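Long-range contacts in protocadherin gamma-B3 (Homo sapiens, PDB 5K8R), which probably mediates calcium-dependent adhesion between cells and may help to establish and maintain specific neuronal connections in the brain: residues V221-P226 and I307-D312; L225-S230 and I274-F279; G255-Q260 and E280-Y285; S346-E351 and T395-P400. One frame throughout, in Å; residues are numbered along the deposited sequence.

Interaction 1: V221-P226 and I307-D312; sequences VAENLP and ISDEND. With CA (calcium ion), chain F; CA (calcium ion), chain G; CA (calcium ion), chain E.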
# COMPACT_ATOMS: atom_id res chain seq x y z
N VAL A 221 -34.51 -17.61 -14.53
CA VAL A 221 -35.15 -18.09 -13.31
C VAL A 221 -36.65 -17.86 -13.41
O VAL A 221 -37.10 -16.89 -14.03
CB VAL A 221 -34.58 -17.41 -12.04
CG1 VAL A 221 -33.13 -17.81 -11.83
CG2 VAL A 221 -34.71 -15.90 -12.15
N ALA A 222 -37.42 -18.75 -12.81
CA ALA A 222 -38.87 -18.62 -12.83
C ALA A 222 -39.32 -17.53 -11.87
O ALA A 222 -38.62 -17.16 -10.93
CB ALA A 222 -39.54 -19.95 -12.48
N GLU A 223 -40.52 -17.00 -12.13
CA GLU A 223 -41.02 -15.89 -11.33
C GLU A 223 -41.41 -16.33 -9.93
O GLU A 223 -41.39 -15.51 -9.00
CB GLU A 223 -42.21 -15.23 -12.03
CG GLU A 223 -43.33 -16.18 -12.39
CD GLU A 223 -44.56 -15.45 -12.91
OE1 GLU A 223 -44.74 -14.27 -12.57
OE2 GLU A 223 -45.34 -16.07 -13.67
N ASN A 224 -41.76 -17.60 -9.74
CA ASN A 224 -42.14 -18.08 -8.42
C ASN A 224 -40.91 -18.48 -7.61
O ASN A 224 -40.99 -19.35 -6.74
CB ASN A 224 -43.12 -19.26 -8.53
CG ASN A 224 -42.49 -20.47 -9.20
OD1 ASN A 224 -41.61 -20.34 -10.05
ND2 ASN A 224 -42.95 -21.66 -8.82
N LEU A 225 -39.78 -17.85 -7.89
CA LEU A 225 -38.55 -18.14 -7.17
C LEU A 225 -38.64 -17.58 -5.76
O LEU A 225 -38.89 -16.37 -5.60
CB LEU A 225 -37.35 -17.55 -7.90
CG LEU A 225 -35.97 -17.85 -7.32
CD1 LEU A 225 -35.68 -19.34 -7.36
CD2 LEU A 225 -34.89 -17.08 -8.06
N PRO A 226 -38.45 -18.39 -4.72
CA PRO A 226 -38.54 -17.86 -3.35
C PRO A 226 -37.44 -16.86 -3.06
O PRO A 226 -36.35 -16.91 -3.64
CB PRO A 226 -38.39 -19.12 -2.48
CG PRO A 226 -38.72 -20.26 -3.38
CD PRO A 226 -38.25 -19.84 -4.74
N ILE A 307 -36.62 -13.70 -16.60
CA ILE A 307 -37.69 -14.31 -15.82
C ILE A 307 -38.64 -15.02 -16.78
O ILE A 307 -39.07 -14.44 -17.78
CB ILE A 307 -38.44 -13.26 -14.98
CG1 ILE A 307 -37.47 -12.58 -14.01
CG2 ILE A 307 -39.59 -13.91 -14.22
CD1 ILE A 307 -38.15 -11.61 -13.06
N SER A 308 -38.96 -16.27 -16.47
CA SER A 308 -39.86 -17.08 -17.27
C SER A 308 -41.26 -17.07 -16.66
O SER A 308 -41.43 -16.94 -15.44
CB SER A 308 -39.35 -18.51 -17.39
OG SER A 308 -39.09 -19.07 -16.11
N ASP A 309 -42.26 -17.21 -17.52
CA ASP A 309 -43.65 -17.08 -17.11
C ASP A 309 -44.14 -18.34 -16.40
O ASP A 309 -43.83 -19.46 -16.81
CB ASP A 309 -44.54 -16.79 -18.32
CG ASP A 309 -46.00 -16.60 -17.95
OD1 ASP A 309 -46.27 -16.06 -16.85
OD2 ASP A 309 -46.87 -17.00 -18.75
N GLU A 310 -44.90 -18.14 -15.32
CA GLU A 310 -45.56 -19.21 -14.60
C GLU A 310 -47.06 -18.94 -14.55
O GLU A 310 -47.49 -17.78 -14.58
CB GLU A 310 -45.01 -19.34 -13.17
CG GLU A 310 -43.65 -20.02 -13.09
CD GLU A 310 -43.74 -21.53 -13.22
OE1 GLU A 310 -44.55 -22.14 -12.50
OE2 GLU A 310 -43.01 -22.10 -14.05
N ASN A 311 -47.84 -20.01 -14.49
CA ASN A 311 -49.30 -19.90 -14.50
C ASN A 311 -49.80 -19.66 -13.08
O ASN A 311 -50.38 -20.54 -12.42
CB ASN A 311 -49.92 -21.15 -15.12
CG ASN A 311 -51.40 -20.98 -15.41
OD1 ASN A 311 -51.89 -19.86 -15.56
ND2 ASN A 311 -52.12 -22.09 -15.48
N ASP A 312 -49.58 -18.44 -12.61
CA ASP A 312 -49.97 -18.04 -11.26
C ASP A 312 -51.07 -16.98 -11.26
O ASP A 312 -51.23 -16.26 -10.27
CB ASP A 312 -48.75 -17.53 -10.48
CG ASP A 312 -48.17 -16.25 -11.06
OD1 ASP A 312 -48.31 -16.03 -12.28
OD2 ASP A 312 -47.58 -15.47 -10.28
CA CA F . -47.42 -15.35 -14.77
CA CA G . -46.90 -13.55 -11.63
CA CA E . -53.36 -18.04 -16.31
O HOH W 1 -45.87 -12.87 -9.43
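The side-chain amide of N224 stacks on the carboxylate of E310, the two planes only 4° apart, with N224 OD1 3.7 Å from E310 CG. A bend in the E310 chain (chi2 -78°) swings CD into this stack. The E223 carboxylate stands steeply to that of E310, at 77°; its extended chain carries it past E310 CB, and E223 OE2 accepts the backbone N of E310 at 2.7 Å, on its anti side. An alanine at E310 would probably leave the N224 amide without its stacking partner and free to turn. Before these groups in the chain, strands 216-222 and 298-308 pair in parallel, with S308 N bonded to V221 O at 3.1 Å. Their ends run into the calcium site at the junction of the third and fourth cadherin repeats, where 309-312 belong to the cadherin DxNDN linker. E223 bridges two ions: OE2 binds one at 2.5 Å, together with D309 OD1, E310 O and D312 OD1, while OE1 binds the next, shared with D312 OD2. E280 and D345 complete the first of these shells. I307 CG2 packs against E223 CB at 3.7 Å, and D309 OD2 turns to the backbone of S346. N311 OD1 reaches a third calcium, 2.5 Å away.

Interaction 2: L225-S230 and I274-F279; sequences LPAGSS and IGELDF. With CA (calcium ion), chain G.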
# COMPACT_ATOMS: atom_id res chain seq x y z
N LEU A 225 -39.78 -17.85 -7.89
CA LEU A 225 -38.55 -18.14 -7.17
C LEU A 225 -38.64 -17.58 -5.76
O LEU A 225 -38.89 -16.37 -5.60
CB LEU A 225 -37.35 -17.55 -7.90
CG LEU A 225 -35.97 -17.85 -7.32
CD1 LEU A 225 -35.68 -19.34 -7.36
CD2 LEU A 225 -34.89 -17.08 -8.06
N PRO A 226 -38.45 -18.39 -4.72
CA PRO A 226 -38.54 -17.86 -3.35
C PRO A 226 -37.44 -16.86 -3.06
O PRO A 226 -36.35 -16.91 -3.64
CB PRO A 226 -38.39 -19.12 -2.48
CG PRO A 226 -38.72 -20.26 -3.38
CD PRO A 226 -38.25 -19.84 -4.74
N ALA A 227 -37.74 -15.94 -2.15
CA ALA A 227 -36.76 -14.94 -1.75
C ALA A 227 -35.59 -15.59 -1.02
O ALA A 227 -35.74 -16.62 -0.35
CB ALA A 227 -37.41 -13.89 -0.85
N GLY A 228 -34.41 -14.99 -1.17
CA GLY A 228 -33.20 -15.54 -0.60
C GLY A 228 -32.51 -16.58 -1.45
O GLY A 228 -31.42 -17.03 -1.08
N SER A 229 -33.10 -16.96 -2.58
CA SER A 229 -32.51 -17.99 -3.42
C SER A 229 -31.31 -17.45 -4.19
O SER A 229 -31.26 -16.28 -4.57
CB SER A 229 -33.55 -18.53 -4.41
OG SER A 229 -34.74 -18.90 -3.75
N SER A 230 -30.33 -18.33 -4.41
CA SER A 230 -29.16 -17.97 -5.21
C SER A 230 -29.53 -18.02 -6.69
O SER A 230 -30.15 -18.99 -7.15
CB SER A 230 -28.00 -18.92 -4.91
OG SER A 230 -26.85 -18.57 -5.66
N ILE A 274 -33.89 -10.81 -2.79
CA ILE A 274 -34.45 -10.40 -1.51
C ILE A 274 -35.93 -10.09 -1.59
O ILE A 274 -36.57 -9.92 -0.54
CB ILE A 274 -33.69 -9.20 -0.92
CG1 ILE A 274 -33.77 -7.99 -1.85
CG2 ILE A 274 -32.24 -9.56 -0.65
CD1 ILE A 274 -33.00 -6.78 -1.37
N GLY A 275 -36.50 -10.00 -2.79
CA GLY A 275 -37.92 -9.76 -2.96
C GLY A 275 -38.58 -10.83 -3.81
O GLY A 275 -38.05 -11.93 -3.96
N GLU A 276 -39.74 -10.51 -4.38
CA GLU A 276 -40.51 -11.45 -5.18
C GLU A 276 -40.43 -11.06 -6.65
O GLU A 276 -40.68 -9.91 -7.01
CB GLU A 276 -41.97 -11.49 -4.72
CG GLU A 276 -42.15 -11.70 -3.23
CD GLU A 276 -41.59 -13.03 -2.75
OE1 GLU A 276 -41.63 -14.01 -3.53
OE2 GLU A 276 -41.11 -13.09 -1.60
N LEU A 277 -40.06 -12.03 -7.49
CA LEU A 277 -40.06 -11.81 -8.93
C LEU A 277 -41.48 -11.96 -9.48
O LEU A 277 -42.23 -12.84 -9.06
CB LEU A 277 -39.13 -12.80 -9.63
CG LEU A 277 -37.62 -12.70 -9.39
CD1 LEU A 277 -37.18 -11.24 -9.32
CD2 LEU A 277 -37.21 -13.44 -8.13
N ASP A 278 -41.84 -11.08 -10.42
CA ASP A 278 -43.16 -11.11 -11.04
C ASP A 278 -42.98 -10.93 -12.54
O ASP A 278 -42.63 -9.84 -13.00
CB ASP A 278 -44.06 -10.02 -10.46
CG ASP A 278 -45.51 -10.17 -10.91
OD1 ASP A 278 -45.89 -11.28 -11.33
OD2 ASP A 278 -46.26 -9.17 -10.83
N PHE A 279 -43.22 -12.01 -13.29
CA PHE A 279 -43.11 -11.94 -14.75
C PHE A 279 -44.07 -10.92 -15.34
O PHE A 279 -43.76 -10.28 -16.35
CB PHE A 279 -43.35 -13.32 -15.36
CG PHE A 279 -43.28 -13.35 -16.86
CD1 PHE A 279 -42.07 -13.51 -17.50
CD2 PHE A 279 -44.43 -13.22 -17.62
CE1 PHE A 279 -42.00 -13.54 -18.88
CE2 PHE A 279 -44.36 -13.25 -19.01
CZ PHE A 279 -43.15 -13.41 -19.64
CA CA G . -46.90 -13.55 -11.63
O HOH W 2 -37.19 -14.14 -4.96
O HOH W 1 -45.87 -12.87 -9.43
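A single water joins L225-S230 to I274-F279, donating one hydrogen bond to G275 O at 2.6 Å and another to L225 O at 2.9 Å. No direct hydrogen bond links the two segments, so this water carries the polar part of the contact. Beside it A227 points its methyl at the 274-279 segment: CB lies 3.7 Å from G275 O and 3.9 Å from E276 OE2. The E276 chain bends beyond CG (chi2 -62°), and the end of its side chain comes nearer to A227 than its base. Further in, L225 CB meets L277 CD2 at 4.1 Å, an apolar touch between a partly exposed and a buried leucine.

In the cadherin repeat these are the loop leading from strand 216-222 to strand 230-237 and the one leading from 270-273 to 284-292; the second carries the LDRE-type calcium motif, here L277 to E280. The first makes a type II turn from P226 to S229, in which G228 has a positive phi (85°), where a CB would be jammed against the carbonyl O of A227. S229 OG closes it with a 2.6 Å bond to P226 O, approaching from above the carbonyl plane. L277 also packs on L261, F262 and I307, deeper in the repeat. Next to it D278 OD1 binds a calcium at 2.5 Å, an ion shared with E223, E280 and D312, and F279 N bonds to E223 OE1.

Interaction 3: G255-Q260 and E280-Y285; sequences GKEVRQ and EERDSY. With CA (calcium ion), chain F; CA (calcium ion), chain G.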
# COMPACT_ATOMS: atom_id res chain seq x y z
N GLY A 255 -31.61 0.84 -9.59
CA GLY A 255 -32.80 1.55 -9.18
C GLY A 255 -33.41 0.94 -7.93
O GLY A 255 -33.05 -0.15 -7.49
N LYS A 256 -34.37 1.68 -7.35
CA LYS A 256 -35.01 1.21 -6.13
C LYS A 256 -35.87 -0.02 -6.38
O LYS A 256 -36.05 -0.84 -5.47
CB LYS A 256 -35.85 2.33 -5.52
CG LYS A 256 -35.03 3.38 -4.79
CD LYS A 256 -35.91 4.28 -3.94
CE LYS A 256 -35.07 5.21 -3.08
NZ LYS A 256 -35.92 6.05 -2.19
N GLU A 257 -36.41 -0.18 -7.60
CA GLU A 257 -37.18 -1.38 -7.90
C GLU A 257 -36.31 -2.62 -7.92
O GLU A 257 -36.79 -3.73 -7.67
CB GLU A 257 -37.90 -1.23 -9.24
CG GLU A 257 -36.99 -0.93 -10.42
CD GLU A 257 -37.69 -1.09 -11.75
OE1 GLU A 257 -38.08 -2.22 -12.10
OE2 GLU A 257 -37.89 -0.07 -12.45
N VAL A 258 -35.01 -2.46 -8.19
CA VAL A 258 -34.09 -3.58 -8.24
C VAL A 258 -33.30 -3.65 -6.93
O VAL A 258 -32.89 -4.73 -6.50
CB VAL A 258 -33.14 -3.47 -9.44
CG1 VAL A 258 -32.39 -4.77 -9.64
CG2 VAL A 258 -33.93 -3.09 -10.69
N ARG A 259 -33.10 -2.49 -6.30
CA ARG A 259 -32.46 -2.46 -4.99
C ARG A 259 -33.25 -3.26 -3.97
O ARG A 259 -32.67 -3.92 -3.09
CB ARG A 259 -32.28 -1.01 -4.53
CG ARG A 259 -31.81 -0.89 -3.09
CD ARG A 259 -31.53 0.55 -2.70
NE ARG A 259 -30.21 1.00 -3.14
CZ ARG A 259 -30.00 1.69 -4.26
NH1 ARG A 259 -31.02 2.01 -5.05
NH2 ARG A 259 -28.77 2.06 -4.58
N GLN A 260 -34.58 -3.23 -4.06
CA GLN A 260 -35.45 -3.99 -3.17
C GLN A 260 -35.70 -5.41 -3.65
O GLN A 260 -36.51 -6.12 -3.04
CB GLN A 260 -36.78 -3.26 -3.00
CG GLN A 260 -36.68 -1.90 -2.34
CD GLN A 260 -36.30 -1.99 -0.88
OE1 GLN A 260 -35.22 -1.56 -0.48
NE2 GLN A 260 -37.19 -2.54 -0.07
N GLU A 280 -45.24 -10.75 -14.72
CA GLU A 280 -46.22 -9.79 -15.22
C GLU A 280 -45.75 -8.35 -15.08
O GLU A 280 -46.25 -7.48 -15.79
CB GLU A 280 -47.56 -9.97 -14.50
CG GLU A 280 -48.44 -11.06 -15.08
CD GLU A 280 -47.83 -12.44 -14.97
OE1 GLU A 280 -47.28 -12.76 -13.89
OE2 GLU A 280 -47.89 -13.21 -15.95
N GLU A 281 -44.80 -8.08 -14.18
CA GLU A 281 -44.30 -6.73 -13.99
C GLU A 281 -43.04 -6.47 -14.83
O GLU A 281 -42.95 -5.45 -15.51
CB GLU A 281 -44.01 -6.48 -12.51
CG GLU A 281 -43.59 -5.05 -12.19
CD GLU A 281 -44.68 -4.03 -12.48
OE1 GLU A 281 -45.87 -4.40 -12.37
OE2 GLU A 281 -44.35 -2.88 -12.81
N ARG A 282 -42.08 -7.39 -14.78
CA ARG A 282 -40.84 -7.23 -15.53
C ARG A 282 -40.24 -8.60 -15.78
O ARG A 282 -40.17 -9.42 -14.86
CB ARG A 282 -39.85 -6.33 -14.77
CG ARG A 282 -38.62 -5.94 -15.57
CD ARG A 282 -37.84 -4.85 -14.85
NE ARG A 282 -36.53 -4.61 -15.45
CZ ARG A 282 -35.64 -3.75 -14.98
NH1 ARG A 282 -35.91 -3.04 -13.89
NH2 ARG A 282 -34.47 -3.59 -15.60
N ASP A 283 -39.83 -8.86 -17.02
CA ASP A 283 -39.37 -10.18 -17.43
C ASP A 283 -37.86 -10.28 -17.55
O ASP A 283 -37.35 -11.38 -17.83
CB ASP A 283 -40.02 -10.57 -18.77
CG ASP A 283 -39.83 -9.51 -19.85
OD1 ASP A 283 -39.00 -8.60 -19.66
OD2 ASP A 283 -40.52 -9.61 -20.89
N SER A 284 -37.12 -9.19 -17.35
CA SER A 284 -35.67 -9.23 -17.50
C SER A 284 -35.06 -8.08 -16.71
O SER A 284 -35.67 -7.02 -16.55
CB SER A 284 -35.26 -9.14 -18.97
OG SER A 284 -33.85 -9.15 -19.11
N TYR A 285 -33.84 -8.31 -16.22
CA TYR A 285 -33.09 -7.32 -15.47
C TYR A 285 -31.66 -7.30 -15.97
O TYR A 285 -30.97 -8.32 -15.93
CB TYR A 285 -33.11 -7.62 -13.96
CG TYR A 285 -34.48 -7.50 -13.32
CD1 TYR A 285 -34.88 -6.32 -12.71
CD2 TYR A 285 -35.35 -8.58 -13.30
CE1 TYR A 285 -36.12 -6.21 -12.11
CE2 TYR A 285 -36.60 -8.48 -12.70
CZ TYR A 285 -36.98 -7.30 -12.11
OH TYR A 285 -38.21 -7.20 -11.52
CA CA F . -47.42 -15.35 -14.77
CA CA G . -46.90 -13.55 -11.63
O HOH W 1 -45.87 -12.87 -9.43
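E257 and R282 meet in a salt bridge, E257 OE1 lying 2.9 Å from R282 NH1 in the plane of the guanidinium, at its edge. The hydrogen bond within it is weak and bent, and the carboxylate stands at 78° to the guanidinium. V258 supplies the apolar half: its CG2 reaches the edge of the Y285 ring, 3.9 Å from CD1, and lies 3.8 Å from R282 NH1.

The R282 and Y285 side chains support one another. Y285 CD1 sits 3.4 Å above the guanidinium plane, over its centre, and R282 CG in turn lies over a face of the Y285 ring, offset toward the rim. The arginine chain is extended from CG to NE, and R282 NE donates to S284 O at 2.8 Å, nearly along the C=O axis, which helps fix the rotation of the guanidinium. An alanine in place of R282 would probably leave the E257 carboxylate without its counter-charge and uncover one face of Y285.

On the other side, E257 and V258 are presented by the short helix 256-259. G255 is its N-cap residue, and G255 O accepts from both V258 N and R259 N.

Before R282 the chain comes from E280, whose OE1 bridges two calcium ions. Y285, the second residue of strand 284-292, pairs through its backbone with I305 of strand 298-308 and sets its ring edge-to-face with F262 of strand 262-264. Through V258 and E257 the short helix 256-259 is laid against the start of strand 284-292 in the third cadherin repeat.

Interaction 4: S346-E351 and T395-P400; sequences SGFNGE and TDKGNP. With CA (calcium ion), chain E.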
# COMPACT_ATOMS: atom_id res chain seq x y z
N SER A 346 -49.03 -15.21 -19.89
CA SER A 346 -48.66 -15.21 -21.30
C SER A 346 -48.69 -16.62 -21.85
O SER A 346 -48.71 -17.61 -21.11
CB SER A 346 -47.27 -14.59 -21.51
OG SER A 346 -47.20 -13.29 -20.93
N GLY A 347 -48.68 -16.72 -23.18
CA GLY A 347 -48.69 -18.00 -23.85
C GLY A 347 -49.97 -18.77 -23.58
O GLY A 347 -51.05 -18.20 -23.42
N PHE A 348 -49.83 -20.10 -23.53
CA PHE A 348 -50.98 -20.95 -23.22
C PHE A 348 -51.46 -20.76 -21.79
O PHE A 348 -52.60 -21.12 -21.48
CB PHE A 348 -50.64 -22.42 -23.48
CG PHE A 348 -50.69 -22.80 -24.93
CD1 PHE A 348 -51.91 -22.96 -25.57
CD2 PHE A 348 -49.53 -23.02 -25.65
CE1 PHE A 348 -51.98 -23.31 -26.90
CE2 PHE A 348 -49.59 -23.37 -26.99
CZ PHE A 348 -50.81 -23.52 -27.62
N ASN A 349 -50.61 -20.22 -20.91
CA ASN A 349 -51.08 -19.84 -19.58
C ASN A 349 -52.11 -18.72 -19.64
O ASN A 349 -52.88 -18.54 -18.69
CB ASN A 349 -49.90 -19.41 -18.70
CG ASN A 349 -48.81 -20.46 -18.63
OD1 ASN A 349 -49.09 -21.66 -18.63
ND2 ASN A 349 -47.56 -20.02 -18.57
N GLY A 350 -52.15 -17.97 -20.74
CA GLY A 350 -53.09 -16.87 -20.89
C GLY A 350 -54.25 -17.19 -21.81
O GLY A 350 -55.24 -16.46 -21.84
N GLU A 351 -54.14 -18.28 -22.57
CA GLU A 351 -55.26 -18.72 -23.40
C GLU A 351 -56.41 -19.19 -22.51
O GLU A 351 -56.19 -19.83 -21.48
CB GLU A 351 -54.82 -19.85 -24.33
CG GLU A 351 -53.67 -19.48 -25.26
CD GLU A 351 -54.04 -18.42 -26.27
OE1 GLU A 351 -55.23 -18.29 -26.59
OE2 GLU A 351 -53.12 -17.72 -26.75
N THR A 395 -61.35 -21.47 -17.89
CA THR A 395 -60.18 -22.25 -17.53
C THR A 395 -59.06 -21.97 -18.52
O THR A 395 -59.29 -22.00 -19.73
CB THR A 395 -60.50 -23.75 -17.50
OG1 THR A 395 -61.61 -23.99 -16.64
CG2 THR A 395 -59.30 -24.54 -17.00
N ASP A 396 -57.86 -21.69 -18.01
CA ASP A 396 -56.73 -21.45 -18.89
C ASP A 396 -56.12 -22.77 -19.35
O ASP A 396 -56.55 -23.86 -18.95
CB ASP A 396 -55.69 -20.56 -18.20
CG ASP A 396 -55.25 -21.11 -16.85
OD1 ASP A 396 -55.31 -22.33 -16.63
OD2 ASP A 396 -54.82 -20.29 -16.00
N LYS A 397 -55.10 -22.68 -20.20
CA LYS A 397 -54.44 -23.85 -20.76
C LYS A 397 -53.03 -24.03 -20.21
O LYS A 397 -52.14 -24.51 -20.92
CB LYS A 397 -54.42 -23.77 -22.29
CG LYS A 397 -55.78 -23.51 -22.91
CD LYS A 397 -55.71 -23.57 -24.43
CE LYS A 397 -57.02 -23.12 -25.06
NZ LYS A 397 -58.18 -23.90 -24.55
N GLY A 398 -52.81 -23.64 -18.96
CA GLY A 398 -51.51 -23.77 -18.33
C GLY A 398 -51.33 -25.12 -17.66
O GLY A 398 -52.21 -25.98 -17.66
N ASN A 399 -50.14 -25.29 -17.08
CA ASN A 399 -49.82 -26.53 -16.37
C ASN A 399 -49.22 -26.22 -15.00
O ASN A 399 -48.06 -25.81 -14.90
CB ASN A 399 -48.86 -27.38 -17.19
CG ASN A 399 -48.60 -28.74 -16.56
OD1 ASN A 399 -49.42 -29.25 -15.79
ND2 ASN A 399 -47.45 -29.33 -16.88
N PRO A 400 -50.00 -26.43 -13.93
CA PRO A 400 -51.38 -26.92 -13.97
C PRO A 400 -52.38 -25.83 -14.35
O PRO A 400 -52.12 -24.65 -14.10
CB PRO A 400 -51.62 -27.40 -12.54
CG PRO A 400 -50.77 -26.50 -11.72
CD PRO A 400 -49.53 -26.22 -12.54
CA CA E . -53.36 -18.04 -16.31
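The F348 ring receives K397 at its edge, with K397 CD 4.0 Å from F348 CD1 and near the ring plane. The same methylene also packs on E351 CB, so the aliphatic part of the lysine touches both F348 and E351. The N349 amide lies against G398, its OD1 3.2 Å from G398 CA; a CB on G398 would clash with that oxygen. N349 ND2 turns away to D309.

Between the backbones, K397 N is shared by two weak hydrogen bonds, to F348 O at 3.2 Å and to E351 O at 3.3 Å. E351 O also takes a CA-H...O contact from D396 CA. The two loops carry the DxDxGxN and DxG calcium motifs of the fourth cadherin repeat. N349 O binds the ion at 2.5 Å and D396 OD2 at 2.7 Å; N311, N313, D343 and D345 complete the shell. D396 OD1, the other oxygen of that carboxylate, accepts from L402 N.

With only weak bonds joining the loops directly, the shared calcium is probably what holds them firmly, and its charge would offset the carboxylates gathered around it.

In the fold
From the N terminus, strand 216-222 leads into interaction 1, which spans nearly all of the third cadherin repeat and closes the longest of the four loops. Interaction 2 starts in the same stretch, sharing L225 and P226, and joins the turn after that strand to the 274-279 loop. Interaction 3 opens within the loop of interaction 2 and closes beyond it, so these two cross; both lie between the ends of interaction 1. Strands 284-292 and 298-308, neighbours in one sheet, link interactions 1 and 3. Interaction 4 follows in series within the fourth repeat and meets interaction 1 at the shared calcium and through the N311 to P400 and D309 to S346 bonds across the repeat junction.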